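Long-range contacts in methionine gamma-lyase (Trichomonas vaginalis, PDB 1E5E), which belongs to the fold-type I pyridoxal-phosphate-dependent enzymes, in the Cys/Met metabolism family, and forms an assembly of four chains: residues N66-I71 / A79-S84; L74-A79 / I192-D197; T83-G88 / T241-S246; Y210-T215 / W251-G256. One frame throughout, in Å; residues are numbered along the deposited sequence.

Interaction 1. Residues N66-I71 / A79-S84; sequences NLEGKI and ACVATS
The carboxylate oxygen OE2 of E68 is gripped by two groups: the backbone N of A82 donates to it across 2.8 Å, and R233 from helix 226-241 makes a salt bridge to the same atom. The bond from A82 is fairly straight, 162° at the hydrogen, and meets OE2 on its anti side, 17° out of the carboxylate plane. Glutamate suits this buried place because its length carries a charge from the helix to a peptide N-H on the strand, while the arginine would balance that charge. CG lies anti to the carbonyl carbon (chi1 -68°), and the chain is extended beyond it, running past C80 so that OE1 stands 3.5 Å from C80 O. These are two acceptors, and a weak bond from R233 to C80 O probably eases their closeness.

Beside this polar core the packing is compact. C80 CB is 3.2 Å from E68 O, and SG, anti to the backbone N, lies 3.9 Å from I71 CG2. A small thiol fits between the helix backbone and a branched side chain. L67 reaches A82 more loosely, its CD2 standing 4.4 Å from A82 CB, so that the single methyl of alanine just meets the leucine end.

Helix 62-75 thus lies against strand 79-83, to which it connects in sequence. This strand ends the seven-stranded sheet, with 220-224 beside it; helix 226-241 packs against V81, and helix 247-257 meets L67.

Interaction 2. Residues L74-A79 / I192-D197; sequences LEKTEA and ITNPVD
N194 and E75 form the tight, buried half of this contact. The amide nitrogen ND2 of N194 gives a hydrogen bond to E75 OE1 at 3.1 Å, arriving from above the carboxylate plane, and a weak one to L74 O; T193 O and P190 O take further weak, shared bonds. Asparagine suits the place because one NH2 group can serve a helix carbonyl and a carboxylate together. The E75 chain bends at chi2 (-77°), which turns its CD back toward the loop. Its other oxygen, OE2, accepts from H205 and N185. An ordered water bridges E75 O, E75 OE1 and V196 N, so even the backbone is tied across.

Toward the margin, V196 lays its CG2 methyl 3.5 Å from E75 O, and its CG1 makes an apolar contact with T77 CG2 at 3.7 Å, where the two side chains cross at about a right angle. Farther out the contact is looser. K76, whose positive phi of 59° closes the helix in a Schellman motif, sends an extended chain past N194. Its NZ stays 4.5 Å from D197 OD1, beyond a salt bridge, and a second water links NZ, N194 OD1 and D197 OD2. Flexible charged side chains fit this solvent side.

The end of helix 62-75 is thereby joined to the loop between strands 180-184 and 202-206, with E75, P195 and V196 resting on strand 202-206, and E75 and T77 touching strand 220-224.

Interaction 3. Residues T83-G88 / T241-S246; sequences TSSGMG and TGSVIS. With PPJ (N-(hydroxy{3-hydroxy-2-methyl-5-[(phosphonooxy)methyl]pyridin-4-yl}methyl)norvaline), chain C.
S84 and S243 touch close to the phosphate end of PPJ, whose flat pyridine ring is approached by 83-88 through its substituents, with M87 SD 3.8 Å from the methylene C5A and the phosphate beyond. The hydroxyl OG of S243, anti to its backbone N (chi1 -174°), accepts from S84 N at 3.0 Å, while S243 O takes a weak second bond from the same N-H. Serine fits because its short hydroxyl can also donate, here to G242 O of the second subunit. S84 OG is hydrogen-bonded to S84 OG of that subunit, so the contact lies at the subunit interface.

The turn from strand 79-83 into helix 86-97 is a phosphate-binding helix start of the fold-type I PLP-dependent enzymes. G86 N donates to PPJ OP1 at 2.8 Å and M87 N to OP3 at 2.8 Å; the N-terminal end of helix 86-97 would be expected to favour the phosphate's charge. Y56 and R58 of the second subunit, with S206 and T208, also bond PPJ. G86, lacking a side chain, leaves room for OP4 beside it. S85 is the N-cap, its OG accepting from G88 N at 3.0 Å while donating to G242 O of the second subunit. Within the turn, T83 OG1 donates to S85 O from 40° above the carbonyl plane.

In 241-246, an ST turn at T241, whose OG1 accepts from S243 N and is also hydrogen-bonded to G236 O, leads into an inverse gamma turn centred on S243. G88 without a side chain lets S243 OG approach its CA to 3.8 Å. I245 puts its CB 3.5 Å from T83 O.

Interaction 4. Residues Y210-T215 / W251-G256; sequences YINGHT and WLITRG
I211 and N212 bring the loop after strand 202-206, in the fold-type I PLP-dependent enzyme fold, against helix 247-257. I211 meets I253 through their CG2 methyls, 3.9 Å apart, the two side chains crossing at a slant; branched aliphatic residues fill this buried seam well. Next comes N212, with CG anti to its backbone N (chi1 -180°), which places CG beside the helix. Its OD1 lies 3.3 Å from L252 O and 3.3 Å from I253 CA. The closeness of the two acceptors is probably tolerated because R255 of the third subunit donates to both OD1 and L252 O. N212 ND2 is held by D216.

G213 has a positive phi of 67°, a conformation that glycine adopts readily, and it turns the chain so that H214 folds back. The H214 ring is fixed by ND1, which donates to N212 O at 2.8 Å, the acceptor lying in the ring plane. That same N212 O receives a CH...O contact from G256, whose lack of a side chain allows the helix to come this near: G256 CA stands 3.3 Å from N212 O and 3.9 Å from H214 CE1.

Interactions 1, 3 and 4 are buried, whereas interaction 2 runs from a buried carboxylate to an exposed margin where water does much of the bridging. Interactions 1 and 2 both use helix 62-75, the first along its body and the second at its C-terminal end. Interaction 1 hands on to interaction 3 through the shared T83 and S84, as strand 79-83 passes into the helix that meets the phosphate of PPJ. I253 of interaction 4 packs on L67 of interaction 1 and on I245 of interaction 3. A buried carboxylate bonded to a strand N-H marks interaction 1, hydroxyls at a subunit interface interaction 3, and van der Waals packing interaction 4, where N212 OD1 and L252 O bond to R255 of the third subunit.

Interaction 1. Residues N66-I71 / A79-S84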
loop_
_atom_site.group_PDB
_atom_site.type_symbol
_atom_site.label_atom_id
_atom_site.label_comp_id
_atom_site.label_asym_id
_atom_site.label_seq_id
_atom_site.Cartn_x
_atom_site.Cartn_y
_atom_site.Cartn_z
ATOM N N ASN A 66 0.891 -16.116 7.126
ATOM C CA ASN A 66 2.071 -15.722 7.895
ATOM C C ASN A 66 1.650 -15.081 9.216
ATOM O O ASN A 66 2.099 -15.462 10.299
ATOM C CB ASN A 66 2.975 -14.802 7.054
ATOM C CG ASN A 66 4.215 -14.388 7.833
ATOM O OD1 ASN A 66 4.681 -15.032 8.776
ATOM N ND2 ASN A 66 4.769 -13.262 7.428
ATOM N N LEU A 67 0.835 -14.037 9.200
ATOM C CA LEU A 67 0.353 -13.420 10.436
ATOM C C LEU A 67 -0.337 -14.448 11.355
ATOM O O LEU A 67 -0.135 -14.463 12.555
ATOM C CB LEU A 67 -0.768 -12.417 10.068
ATOM C CG LEU A 67 -1.471 -11.750 11.258
ATOM C CD1 LEU A 67 -0.369 -11.054 12.089
ATOM C CD2 LEU A 67 -2.551 -10.791 10.749
ATOM N N GLU A 68 -1.214 -15.289 10.820
ATOM C CA GLU A 68 -1.935 -16.293 11.586
ATOM C C GLU A 68 -1.050 -17.243 12.378
ATOM O O GLU A 68 -1.279 -17.468 13.602
ATOM C CB GLU A 68 -2.914 -17.041 10.680
ATOM C CG GLU A 68 -4.086 -16.157 10.194
ATOM C CD GLU A 68 -4.906 -16.897 9.141
ATOM O OE1 GLU A 68 -4.382 -17.883 8.547
ATOM O OE2 GLU A 68 -6.111 -16.568 8.912
ATOM N N GLY A 69 0.014 -17.750 11.785
ATOM C CA GLY A 69 0.942 -18.700 12.424
ATOM C C GLY A 69 1.732 -17.984 13.498
ATOM O O GLY A 69 2.000 -18.506 14.600
ATOM N N LYS A 70 2.056 -16.723 13.230
ATOM C CA LYS A 70 2.776 -15.941 14.257
ATOM C C LYS A 70 1.895 -15.750 15.483
ATOM O O LYS A 70 2.330 -16.068 16.619
ATOM C CB LYS A 70 3.282 -14.641 13.676
ATOM C CG LYS A 70 4.544 -14.738 12.817
ATOM C CD LYS A 70 4.878 -13.434 12.129
ATOM C CE LYS A 70 6.296 -13.436 11.522
ATOM N NZ LYS A 70 6.447 -14.576 10.567
ATOM N N ILE A 71 0.612 -15.440 15.330
ATOM C CA ILE A 71 -0.302 -15.205 16.451
ATOM C C ILE A 71 -0.664 -16.515 17.156
ATOM O O ILE A 71 -0.702 -16.536 18.389
ATOM C CB ILE A 71 -1.619 -14.524 16.002
ATOM C CG1 ILE A 71 -1.382 -13.143 15.359
ATOM C CG2 ILE A 71 -2.643 -14.427 17.116
ATOM C CD1 ILE A 71 -0.791 -12.142 16.327
ATOM N N ALA A 79 -4.101 -23.059 15.978
ATOM C CA ALA A 79 -4.386 -22.352 14.741
ATOM C C ALA A 79 -4.855 -20.940 15.072
ATOM O O ALA A 79 -5.164 -20.637 16.231
ATOM C CB ALA A 79 -5.434 -23.120 13.931
ATOM N N CYS A 80 -4.987 -20.159 14.026
ATOM C CA CYS A 80 -5.482 -18.792 14.112
ATOM C C CYS A 80 -6.080 -18.435 12.759
ATOM O O CYS A 80 -5.613 -18.784 11.674
ATOM C CB CYS A 80 -4.312 -17.846 14.501
ATOM S SG CYS A 80 -4.752 -16.097 14.314
ATOM N N VAL A 81 -7.182 -17.725 12.759
ATOM C CA VAL A 81 -7.917 -17.222 11.608
ATOM C C VAL A 81 -7.962 -15.691 11.739
ATOM O O VAL A 81 -8.357 -15.214 12.802
ATOM C CB VAL A 81 -9.339 -17.784 11.600
ATOM C CG1 VAL A 81 -10.199 -17.185 10.485
ATOM C CG2 VAL A 81 -9.326 -19.308 11.482
ATOM N N ALA A 82 -7.490 -14.963 10.746
ATOM C CA ALA A 82 -7.540 -13.504 10.783
ATOM C C ALA A 82 -8.792 -12.993 10.121
ATOM O O ALA A 82 -9.316 -13.713 9.278
ATOM C CB ALA A 82 -6.340 -12.835 10.057
ATOM N N THR A 83 -9.315 -11.848 10.508
ATOM C CA THR A 83 -10.521 -11.324 9.924
ATOM C C THR A 83 -10.332 -9.814 9.710
ATOM O O THR A 83 -9.291 -9.242 10.076
ATOM C CB THR A 83 -11.787 -11.497 10.785
ATOM O OG1 THR A 83 -11.579 -10.685 11.938
ATOM C CG2 THR A 83 -12.048 -12.946 11.194
ATOM N N SER A 84 -11.349 -9.228 9.062
ATOM C CA SER A 84 -11.256 -7.815 8.758
ATOM C C SER A 84 -11.810 -6.923 9.862
ATOM O O SER A 84 -11.894 -5.716 9.637
ATOM C CB SER A 84 -11.798 -7.469 7.356
ATOM O OG SER A 84 -13.201 -7.520 7.330
#

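Interaction 2. Residues L74-A79 / I192-D197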
loop_
_atom_site.group_PDB
_atom_site.type_symbol
_atom_site.label_atom_id
_atom_site.label_comp_id
_atom_site.label_asym_id
_atom_site.label_seq_id
_atom_site.Cartn_x
_atom_site.Cartn_y
_atom_site.Cartn_z
ATOM N N LEU A 74 2.154 -17.200 19.405
ATOM C CA LEU A 74 2.138 -16.329 20.573
ATOM C C LEU A 74 1.025 -16.648 21.573
ATOM O O LEU A 74 1.249 -16.452 22.771
ATOM C CB LEU A 74 2.054 -14.846 20.157
ATOM C CG LEU A 74 3.348 -14.371 19.421
ATOM C CD1 LEU A 74 3.118 -12.995 18.781
ATOM C CD2 LEU A 74 4.516 -14.286 20.405
ATOM N N GLU A 75 -0.128 -17.164 21.142
ATOM C CA GLU A 75 -1.211 -17.523 22.025
ATOM C C GLU A 75 -1.188 -18.978 22.489
ATOM O O GLU A 75 -2.055 -19.473 23.206
ATOM C CB GLU A 75 -2.556 -17.209 21.343
ATOM C CG GLU A 75 -2.815 -15.686 21.333
ATOM C CD GLU A 75 -3.275 -15.161 22.702
ATOM O OE1 GLU A 75 -3.084 -15.877 23.713
ATOM O OE2 GLU A 75 -3.779 -14.028 22.821
ATOM N N LYS A 76 -0.260 -19.755 21.986
ATOM C CA LYS A 76 -0.080 -21.169 22.182
ATOM C C LYS A 76 -1.309 -21.945 21.741
ATOM O O LYS A 76 -1.749 -22.859 22.451
ATOM C CB LYS A 76 0.300 -21.452 23.648
ATOM C CG LYS A 76 1.612 -20.814 24.102
ATOM C CD LYS A 76 1.813 -21.108 25.607
ATOM C CE LYS A 76 3.281 -20.917 25.964
ATOM N NZ LYS A 76 3.489 -20.635 27.428
ATOM N N THR A 77 -1.889 -21.605 20.598
ATOM C CA THR A 77 -3.077 -22.301 20.113
ATOM C C THR A 77 -2.684 -23.125 18.893
ATOM O O THR A 77 -1.658 -22.764 18.296
ATOM C CB THR A 77 -4.205 -21.334 19.755
ATOM O OG1 THR A 77 -3.733 -20.413 18.773
ATOM C CG2 THR A 77 -4.699 -20.596 21.009
ATOM N N GLU A 78 -3.437 -24.132 18.487
ATOM C CA GLU A 78 -3.004 -24.846 17.276
ATOM C C GLU A 78 -3.118 -23.950 16.031
ATOM O O GLU A 78 -2.416 -24.176 15.049
ATOM C CB GLU A 78 -3.936 -26.055 17.023
ATOM C CG GLU A 78 -3.788 -27.038 18.201
ATOM C CD GLU A 78 -4.684 -28.260 18.082
ATOM O OE1 GLU A 78 -5.667 -28.309 17.325
ATOM O OE2 GLU A 78 -4.390 -29.232 18.816
ATOM N N ALA A 79 -4.101 -23.059 15.978
ATOM C CA ALA A 79 -4.386 -22.352 14.741
ATOM C C ALA A 79 -4.855 -20.940 15.072
ATOM O O ALA A 79 -5.164 -20.637 16.231
ATOM C CB ALA A 79 -5.434 -23.120 13.931
ATOM N N ILE A 192 0.686 -10.443 27.282
ATOM C CA ILE A 192 0.394 -10.274 28.709
ATOM C C ILE A 192 -0.300 -11.543 29.203
ATOM O O ILE A 192 -0.039 -12.015 30.295
ATOM C CB ILE A 192 -0.440 -9.001 28.938
ATOM C CG1 ILE A 192 0.475 -7.756 28.826
ATOM C CG2 ILE A 192 -1.164 -9.035 30.277
ATOM C CD1 ILE A 192 -0.210 -6.424 29.020
ATOM N N THR A 193 -1.203 -12.050 28.392
ATOM C CA THR A 193 -1.948 -13.241 28.759
ATOM C C THR A 193 -2.131 -14.229 27.629
ATOM O O THR A 193 -2.436 -13.843 26.504
ATOM C CB THR A 193 -3.375 -12.829 29.229
ATOM O OG1 THR A 193 -3.279 -12.039 30.442
ATOM C CG2 THR A 193 -4.173 -14.065 29.627
ATOM N N ASN A 194 -2.059 -15.498 27.938
ATOM C CA ASN A 194 -2.423 -16.582 27.016
ATOM C C ASN A 194 -3.587 -17.296 27.700
ATOM O O ASN A 194 -3.425 -18.226 28.507
ATOM C CB ASN A 194 -1.266 -17.559 26.803
ATOM C CG ASN A 194 -0.127 -16.946 26.011
ATOM O OD1 ASN A 194 1.032 -17.382 26.098
ATOM N ND2 ASN A 194 -0.365 -15.904 25.208
ATOM N N PRO A 195 -4.827 -16.895 27.446
ATOM C CA PRO A 195 -5.972 -17.445 28.133
ATOM C C PRO A 195 -6.103 -18.952 28.055
ATOM O O PRO A 195 -6.614 -19.510 29.057
ATOM C CB PRO A 195 -7.182 -16.711 27.572
ATOM C CG PRO A 195 -6.586 -15.453 26.959
ATOM C CD PRO A 195 -5.199 -15.782 26.526
ATOM N N VAL A 196 -5.607 -19.661 27.052
ATOM C CA VAL A 196 -5.675 -21.107 26.987
ATOM C C VAL A 196 -4.937 -21.745 28.166
ATOM O O VAL A 196 -5.293 -22.866 28.499
ATOM C CB VAL A 196 -5.126 -21.749 25.697
ATOM C CG1 VAL A 196 -5.889 -21.196 24.482
ATOM C CG2 VAL A 196 -3.621 -21.498 25.550
ATOM N N ASP A 197 -3.962 -21.076 28.794
ATOM C CA ASP A 197 -3.265 -21.565 29.946
ATOM C C ASP A 197 -4.257 -21.877 31.086
ATOM O O ASP A 197 -3.936 -22.620 32.013
ATOM C CB ASP A 197 -2.264 -20.564 30.529
ATOM C CG ASP A 197 -1.027 -20.340 29.674
ATOM O OD1 ASP A 197 -0.750 -21.178 28.796
ATOM O OD2 ASP A 197 -0.358 -19.308 29.883
HETATM O O HOH W 1 -4.066 -18.356 24.733
HETATM O O HOH W 2 1.869 -18.722 28.470
#

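Interaction 3. Residues T83-G88 / T241-S246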
loop_
_atom_site.group_PDB
_atom_site.type_symbol
_atom_site.label_atom_id
_atom_site.label_comp_id
_atom_site.label_asym_id
_atom_site.label_seq_id
_atom_site.Cartn_x
_atom_site.Cartn_y
_atom_site.Cartn_z
ATOM N N THR A 83 -9.315 -11.848 10.508
ATOM C CA THR A 83 -10.521 -11.324 9.924
ATOM C C THR A 83 -10.332 -9.814 9.710
ATOM O O THR A 83 -9.291 -9.242 10.076
ATOM C CB THR A 83 -11.787 -11.497 10.785
ATOM O OG1 THR A 83 -11.579 -10.685 11.938
ATOM C CG2 THR A 83 -12.048 -12.946 11.194
ATOM N N SER A 84 -11.349 -9.228 9.062
ATOM C CA SER A 84 -11.256 -7.815 8.758
ATOM C C SER A 84 -11.810 -6.923 9.862
ATOM O O SER A 84 -11.894 -5.716 9.637
ATOM C CB SER A 84 -11.798 -7.469 7.356
ATOM O OG SER A 84 -13.201 -7.520 7.330
ATOM N N SER A 85 -12.115 -7.421 11.053
ATOM C CA SER A 85 -12.438 -6.595 12.190
ATOM C C SER A 85 -12.595 -7.509 13.406
ATOM O O SER A 85 -12.873 -8.701 13.273
ATOM C CB SER A 85 -13.688 -5.732 12.108
ATOM O OG SER A 85 -14.833 -6.557 12.000
ATOM N N GLY A 86 -12.306 -6.898 14.539
ATOM C CA GLY A 86 -12.496 -7.628 15.812
ATOM C C GLY A 86 -13.955 -8.105 15.864
ATOM O O GLY A 86 -14.185 -9.253 16.213
ATOM N N MET A 87 -14.946 -7.279 15.458
ATOM C CA MET A 87 -16.338 -7.801 15.481
ATOM C C MET A 87 -16.501 -9.017 14.588
ATOM O O MET A 87 -17.194 -10.007 14.890
ATOM C CB MET A 87 -17.321 -6.679 15.093
ATOM C CG MET A 87 -17.532 -5.559 16.115
ATOM S SD MET A 87 -17.624 -6.175 17.830
ATOM C CE MET A 87 -19.124 -7.181 17.734
ATOM N N GLY A 88 -15.815 -8.975 13.409
ATOM C CA GLY A 88 -15.899 -10.128 12.497
ATOM C C GLY A 88 -15.312 -11.392 13.101
ATOM O O GLY A 88 -15.721 -12.502 12.762
ATOM N N THR A 241 -19.798 -14.396 7.489
ATOM C CA THR A 241 -19.458 -12.978 7.669
ATOM C C THR A 241 -18.888 -12.399 6.381
ATOM O O THR A 241 -18.826 -11.186 6.234
ATOM C CB THR A 241 -18.463 -12.746 8.814
ATOM O OG1 THR A 241 -17.267 -13.486 8.560
ATOM C CG2 THR A 241 -19.111 -13.211 10.113
ATOM N N GLY A 242 -18.047 -13.192 5.708
ATOM C CA GLY A 242 -17.307 -12.639 4.555
ATOM C C GLY A 242 -16.368 -11.567 5.080
ATOM O O GLY A 242 -15.981 -10.651 4.329
ATOM N N SER A 243 -15.910 -11.746 6.334
ATOM C CA SER A 243 -14.983 -10.803 6.951
ATOM C C SER A 243 -13.561 -11.189 6.533
ATOM O O SER A 243 -12.780 -11.798 7.261
ATOM C CB SER A 243 -15.140 -10.815 8.474
ATOM O OG SER A 243 -14.329 -9.809 9.060
ATOM N N VAL A 244 -13.250 -10.823 5.290
ATOM C CA VAL A 244 -12.014 -11.229 4.665
ATOM C C VAL A 244 -10.950 -10.145 4.821
ATOM O O VAL A 244 -11.072 -9.103 4.159
ATOM C CB VAL A 244 -12.220 -11.555 3.163
ATOM C CG1 VAL A 244 -10.885 -11.990 2.582
ATOM C CG2 VAL A 244 -13.268 -12.678 3.030
ATOM N N ILE A 245 -9.895 -10.485 5.551
ATOM C CA ILE A 245 -8.868 -9.456 5.746
ATOM C C ILE A 245 -8.116 -9.187 4.445
ATOM O O ILE A 245 -7.757 -10.107 3.705
ATOM C CB ILE A 245 -7.890 -9.804 6.864
ATOM C CG1 ILE A 245 -7.007 -8.582 7.244
ATOM C CG2 ILE A 245 -6.981 -10.958 6.482
ATOM C CD1 ILE A 245 -6.077 -8.905 8.424
ATOM N N SER A 246 -7.751 -7.946 4.227
ATOM C CA SER A 246 -6.900 -7.525 3.119
ATOM C C SER A 246 -5.476 -8.008 3.401
ATOM O O SER A 246 -4.916 -7.649 4.451
ATOM C CB SER A 246 -6.801 -5.994 3.052
ATOM O OG SER A 246 -5.670 -5.602 2.247
HETATM N N1 PPJ C . -13.247 -6.505 21.293
HETATM C C2 PPJ C . -12.810 -5.527 22.114
HETATM C C6 PPJ C . -13.825 -6.206 20.095
HETATM C C2A PPJ C . -12.606 -5.659 23.498
HETATM C C3 PPJ C . -12.820 -4.224 21.577
HETATM O O3 PPJ C . -12.526 -3.280 22.431
HETATM C C4 PPJ C . -13.216 -3.937 20.267
HETATM C C4A PPJ C . -13.193 -2.578 19.834
HETATM C C5 PPJ C . -13.805 -4.938 19.494
HETATM N N PPJ C . -13.290 -1.526 20.669
HETATM C C5A PPJ C . -14.092 -4.818 18.095
HETATM O OP4 PPJ C . -12.984 -4.843 17.431
HETATM P P PPJ C . -13.067 -4.041 16.058
HETATM O OP1 PPJ C . -11.654 -4.287 15.363
HETATM O OP2 PPJ C . -13.316 -2.532 16.363
HETATM O OP3 PPJ C . -14.230 -4.591 15.121
HETATM C CA PPJ C . -13.179 -0.221 20.293
HETATM C CB PPJ C . -13.865 0.307 19.105
HETATM C C PPJ C . -13.257 0.693 21.388
HETATM C CG PPJ C . -15.343 0.435 19.028
HETATM C CD PPJ C . -15.703 1.826 19.254
HETATM O O PPJ C . -13.491 0.206 22.553
HETATM O OXT PPJ C . -12.662 1.855 21.347
#

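Interaction 4. Residues Y210-T215 / W251-G256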
loop_
_atom_site.group_PDB
_atom_site.type_symbol
_atom_site.label_atom_id
_atom_site.label_comp_id
_atom_site.label_asym_id
_atom_site.label_seq_id
_atom_site.Cartn_x
_atom_site.Cartn_y
_atom_site.Cartn_z
ATOM N N TYR A 210 -3.730 -3.270 20.269
ATOM C CA TYR A 210 -2.317 -3.425 20.544
ATOM C C TYR A 210 -1.510 -4.224 19.522
ATOM O O TYR A 210 -0.381 -3.874 19.229
ATOM C CB TYR A 210 -2.122 -4.133 21.910
ATOM C CG TYR A 210 -2.507 -3.221 23.059
ATOM C CD1 TYR A 210 -1.677 -2.214 23.505
ATOM C CD2 TYR A 210 -3.734 -3.358 23.684
ATOM C CE1 TYR A 210 -2.059 -1.385 24.548
ATOM C CE2 TYR A 210 -4.137 -2.539 24.733
ATOM C CZ TYR A 210 -3.283 -1.545 25.166
ATOM O OH TYR A 210 -3.681 -0.720 26.208
ATOM N N ILE A 211 -2.020 -5.340 19.022
ATOM C CA ILE A 211 -1.303 -6.240 18.138
ATOM C C ILE A 211 -0.773 -5.475 16.901
ATOM O O ILE A 211 0.448 -5.422 16.715
ATOM C CB ILE A 211 -2.129 -7.495 17.794
ATOM C CG1 ILE A 211 -2.309 -8.396 19.048
ATOM C CG2 ILE A 211 -1.422 -8.295 16.691
ATOM C CD1 ILE A 211 -3.340 -9.505 18.935
ATOM N N ASN A 212 -1.603 -4.789 16.156
ATOM C CA ASN A 212 -1.169 -3.920 15.078
ATOM C C ASN A 212 -0.446 -2.740 15.717
ATOM O O ASN A 212 0.659 -2.433 15.285
ATOM C CB ASN A 212 -2.323 -3.430 14.227
ATOM C CG ASN A 212 -1.789 -2.523 13.115
ATOM O OD1 ASN A 212 -0.959 -3.039 12.354
ATOM N ND2 ASN A 212 -2.224 -1.265 13.132
ATOM N N GLY A 213 -1.056 -2.144 16.729
ATOM C CA GLY A 213 -0.499 -1.086 17.531
ATOM C C GLY A 213 -0.226 0.276 16.938
ATOM O O GLY A 213 0.403 1.123 17.586
ATOM N N HIS A 214 -0.649 0.517 15.689
ATOM C CA HIS A 214 -0.328 1.784 15.037
ATOM C C HIS A 214 -1.554 2.501 14.530
ATOM O O HIS A 214 -1.413 3.404 13.706
ATOM C CB HIS A 214 0.651 1.580 13.849
ATOM C CG HIS A 214 2.015 1.172 14.327
ATOM N ND1 HIS A 214 2.191 -0.129 14.838
ATOM C CD2 HIS A 214 3.177 1.831 14.476
ATOM C CE1 HIS A 214 3.462 -0.238 15.243
ATOM N NE2 HIS A 214 4.107 0.897 14.992
ATOM N N THR A 215 -2.748 2.125 14.967
ATOM C CA THR A 215 -3.964 2.895 14.739
ATOM C C THR A 215 -4.328 3.083 13.298
ATOM O O THR A 215 -4.969 4.065 12.902
ATOM C CB THR A 215 -3.755 4.306 15.396
ATOM O OG1 THR A 215 -3.078 4.070 16.641
ATOM C CG2 THR A 215 -5.096 4.953 15.680
ATOM N N TRP A 251 -0.293 -7.762 6.221
ATOM C CA TRP A 251 1.141 -7.462 6.209
ATOM C C TRP A 251 1.489 -6.320 7.151
ATOM O O TRP A 251 2.532 -6.393 7.810
ATOM C CB TRP A 251 1.532 -7.073 4.760
ATOM C CG TRP A 251 2.985 -6.800 4.504
ATOM C CD1 TRP A 251 3.896 -7.724 4.068
ATOM C CD2 TRP A 251 3.677 -5.546 4.542
ATOM N NE1 TRP A 251 5.107 -7.089 3.847
ATOM C CE2 TRP A 251 4.985 -5.759 4.100
ATOM C CE3 TRP A 251 3.279 -4.247 4.855
ATOM C CZ2 TRP A 251 5.947 -4.753 4.048
ATOM C CZ3 TRP A 251 4.201 -3.204 4.780
ATOM C CH2 TRP A 251 5.520 -3.480 4.383
ATOM N N LEU A 252 0.668 -5.268 7.236
ATOM C CA LEU A 252 0.872 -4.161 8.148
ATOM C C LEU A 252 0.783 -4.591 9.615
ATOM O O LEU A 252 1.531 -4.106 10.496
ATOM C CB LEU A 252 -0.116 -3.011 7.874
ATOM C CG LEU A 252 0.066 -2.096 6.678
ATOM C CD1 LEU A 252 -1.095 -1.065 6.606
ATOM C CD2 LEU A 252 1.378 -1.281 6.761
ATOM N N ILE A 253 -0.062 -5.542 9.931
ATOM C CA ILE A 253 -0.262 -6.090 11.278
ATOM C C ILE A 253 1.001 -6.869 11.643
ATOM O O ILE A 253 1.560 -6.632 12.709
ATOM C CB ILE A 253 -1.496 -6.982 11.441
ATOM C CG1 ILE A 253 -2.786 -6.149 11.182
ATOM C CG2 ILE A 253 -1.539 -7.579 12.879
ATOM C CD1 ILE A 253 -4.014 -7.058 11.022
ATOM N N THR A 254 1.482 -7.684 10.699
ATOM C CA THR A 254 2.737 -8.393 10.929
ATOM C C THR A 254 3.863 -7.413 11.230
ATOM O O THR A 254 4.694 -7.643 12.131
ATOM C CB THR A 254 3.099 -9.331 9.763
ATOM O OG1 THR A 254 2.066 -10.340 9.727
ATOM C CG2 THR A 254 4.432 -10.090 9.922
ATOM N N ARG A 255 3.940 -6.320 10.476
ATOM C CA ARG A 255 4.939 -5.283 10.725
ATOM C C ARG A 255 4.809 -4.728 12.148
ATOM O O ARG A 255 5.813 -4.572 12.862
ATOM C CB ARG A 255 4.829 -4.158 9.698
ATOM C CG ARG A 255 5.907 -3.081 9.758
ATOM C CD ARG A 255 5.547 -1.900 8.876
ATOM N NE ARG A 255 6.645 -1.225 8.223
ATOM C CZ ARG A 255 6.989 0.036 8.495
ATOM N NH1 ARG A 255 6.373 0.739 9.453
ATOM N NH2 ARG A 255 7.958 0.654 7.821
ATOM N N GLY A 256 3.581 -4.348 12.492
ATOM C CA GLY A 256 3.232 -3.798 13.791
ATOM C C GLY A 256 3.534 -4.797 14.926
ATOM O O GLY A 256 4.047 -4.419 15.987
#